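Local coordinates for protein L-asparagine oxygenase (Streptomyces coelicolor, PDB 2OG5) that hydroxylates free L-asparagine at C3, using iron(II), 2-oxoglutarate and dioxygen, to supply a building block of the calcium-dependent lipopeptide antibiotic, at residues Arg188-Met193 and Phe331-Leu336. Sequence-based numbering, arbitrary orientation.
Sequences RPDFVM and FVLTDL
Phe191 and Val332 form an antiparallel hydrogen-bonded pair where the strand segments 191-193 and 331-333 run antiparallel, 151° between their directions, in the larger sheet of the jelly-roll. Asp190 and Phe191 both face Val332, a classic beta bulge at the start of strand 191-193. Val332 O accepts from both Asp190 N (2.9 Å) and Phe191 N (3.2 Å), the second bond being the straighter at 167°. Val332 N returns a bond to Phe191 O.

On the sheet face of Val192 and Phe331, Pro189 CG lies over one face of the Phe331 ring, 3.7 Å from its centroid. This is a CH-pi contact. Val192 CG2 packs alongside the same ring. Phe331 also touches Glu149, which binds the substrate asparagine, so this face backs onto the active site.

On the other face, Met193 bends at its thioether (chi3 -64°) and brings CE to 3.6 Å from Val332 CG2. Helix 128-140 packs against both residues. Phe191 CE2 meets Thr334 CG2 at 3.4 Å.

Beyond Leu333, where strand 331-333 has ended, the Asp190 carboxylate bonds to the departing chain. Thr334 N reaches Asp190 OD2 at 2.9 Å, from above the carboxylate plane. One water donates to the same OD2, and its oxygen accepts from Asp335 N at 2.9 Å.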
loop_
_atom_site.group_PDB
_atom_site.type_symbol
_atom_site.label_atom_id
_atom_site.label_comp_id
_atom_site.label_asym_id
_atom_site.label_seq_id
_atom_site.Cartn_x
_atom_site.Cartn_y
_atom_site.Cartn_z
ATOM N N ARG A 188 9.066 2.554 7.265
ATOM C CA ARG A 188 7.727 2.392 6.721
ATOM C C ARG A 188 7.782 2.097 5.218
ATOM O O ARG A 188 8.762 2.415 4.548
ATOM C CB ARG A 188 6.903 3.638 7.003
ATOM C CG ARG A 188 7.403 4.899 6.336
ATOM C CD ARG A 188 6.690 6.106 6.925
ATOM N NE ARG A 188 7.310 7.365 6.530
ATOM C CZ ARG A 188 8.389 7.897 7.102
ATOM N NH1 ARG A 188 9.006 7.296 8.111
ATOM N NH2 ARG A 188 8.862 9.055 6.663
ATOM N N PRO A 189 6.728 1.461 4.682
ATOM C CA PRO A 189 6.765 1.124 3.267
ATOM C C PRO A 189 7.077 2.322 2.385
ATOM O O PRO A 189 6.597 3.429 2.646
ATOM C CB PRO A 189 5.342 0.615 3.011
ATOM C CG PRO A 189 4.926 0.063 4.319
ATOM C CD PRO A 189 5.492 0.997 5.329
ATOM N N ASP A 190 7.844 2.097 1.326
ATOM C CA ASP A 190 8.065 3.114 0.298
ATOM C C ASP A 190 6.928 3.115 -0.710
ATOM O O ASP A 190 6.461 4.185 -1.107
ATOM C CB ASP A 190 9.421 2.897 -0.341
ATOM C CG ASP A 190 10.540 3.039 0.677
ATOM O OD1 ASP A 190 10.700 4.141 1.236
ATOM O OD2 ASP A 190 11.223 2.033 0.978
ATOM N N PHE A 191 6.467 1.928 -1.104
ATOM C CA PHE A 191 5.229 1.780 -1.883
ATOM C C PHE A 191 4.281 0.833 -1.175
ATOM O O PHE A 191 4.724 -0.134 -0.540
ATOM C CB PHE A 191 5.484 1.259 -3.303
ATOM C CG PHE A 191 6.413 2.114 -4.104
ATOM C CD1 PHE A 191 5.965 3.273 -4.728
ATOM C CD2 PHE A 191 7.736 1.750 -4.263
ATOM C CE1 PHE A 191 6.829 4.061 -5.452
ATOM C CE2 PHE A 191 8.604 2.538 -5.007
ATOM C CZ PHE A 191 8.147 3.702 -5.587
ATOM N N VAL A 192 2.980 1.093 -1.321
ATOM C CA VAL A 192 1.935 0.171 -0.896
ATOM C C VAL A 192 1.186 -0.281 -2.141
ATOM O O VAL A 192 0.709 0.558 -2.915
ATOM C CB VAL A 192 0.945 0.845 0.062
ATOM C CG1 VAL A 192 -0.179 -0.129 0.467
ATOM C CG2 VAL A 192 1.682 1.361 1.304
ATOM N N MET A 193 1.138 -1.596 -2.351
ATOM C CA MET A 193 0.474 -2.192 -3.509
ATOM C C MET A 193 -0.792 -2.895 -3.077
ATOM O O MET A 193 -0.769 -3.673 -2.121
ATOM C CB MET A 193 1.401 -3.196 -4.194
ATOM C CG MET A 193 2.709 -2.575 -4.627
ATOM S SD MET A 193 3.662 -3.637 -5.727
ATOM C CE MET A 193 3.978 -4.998 -4.636
ATOM N N PHE A 331 3.771 -4.569 0.763
ATOM C CA PHE A 331 4.636 -3.403 0.929
ATOM C C PHE A 331 5.942 -3.580 0.176
ATOM O O PHE A 331 6.490 -4.690 0.109
ATOM C CB PHE A 331 4.968 -3.191 2.398
ATOM C CG PHE A 331 3.767 -3.027 3.296
ATOM C CD1 PHE A 331 2.686 -2.257 2.915
ATOM C CD2 PHE A 331 3.734 -3.640 4.543
ATOM C CE1 PHE A 331 1.600 -2.091 3.748
ATOM C CE2 PHE A 331 2.644 -3.487 5.385
ATOM C CZ PHE A 331 1.583 -2.699 4.990
ATOM N N VAL A 332 6.453 -2.482 -0.379
ATOM C CA VAL A 332 7.748 -2.460 -1.046
ATOM C C VAL A 332 8.708 -1.519 -0.342
ATOM O O VAL A 332 8.344 -0.388 -0.004
ATOM C CB VAL A 332 7.601 -1.996 -2.494
ATOM C CG1 VAL A 332 8.936 -2.069 -3.227
ATOM C CG2 VAL A 332 6.541 -2.841 -3.206
ATOM N N LEU A 333 9.927 -2.012 -0.132
ATOM C CA LEU A 333 11.044 -1.231 0.349
ATOM C C LEU A 333 11.986 -0.989 -0.831
ATOM O O LEU A 333 12.449 -1.927 -1.478
ATOM C CB LEU A 333 11.754 -1.951 1.503
ATOM C CG LEU A 333 10.870 -2.130 2.748
ATOM C CD1 LEU A 333 11.501 -3.123 3.748
ATOM C CD2 LEU A 333 10.585 -0.803 3.426
ATOM N N THR A 334 12.225 0.285 -1.131
ATOM C CA THR A 334 13.074 0.647 -2.262
ATOM C C THR A 334 14.544 0.331 -2.033
ATOM O O THR A 334 15.264 0.110 -2.995
ATOM C CB THR A 334 12.927 2.126 -2.600
ATOM O OG1 THR A 334 12.917 2.895 -1.389
ATOM C CG2 THR A 334 11.626 2.345 -3.358
ATOM N N ASP A 335 14.974 0.280 -0.774
ATOM C CA ASP A 335 16.345 -0.091 -0.438
ATOM C C ASP A 335 16.322 -0.987 0.800
ATOM O O ASP A 335 16.482 -0.521 1.928
ATOM C CB ASP A 335 17.208 1.149 -0.205
ATOM C CG ASP A 335 18.691 0.821 -0.060
ATOM O OD1 ASP A 335 19.081 -0.363 -0.126
ATOM O OD2 ASP A 335 19.476 1.769 0.132
ATOM N N LEU A 336 16.114 -2.278 0.568
ATOM C CA LEU A 336 15.987 -3.244 1.659
ATOM C C LEU A 336 17.192 -3.212 2.587
ATOM O O LEU A 336 17.066 -3.432 3.793
ATOM C CB LEU A 336 15.823 -4.643 1.069
ATOM C CG LEU A 336 15.522 -5.786 2.038
ATOM C CD1 LEU A 336 14.160 -5.599 2.672
ATOM C CD2 LEU A 336 15.627 -7.128 1.313
HETATM O O HOH W 1 13.765 1.514 1.609
#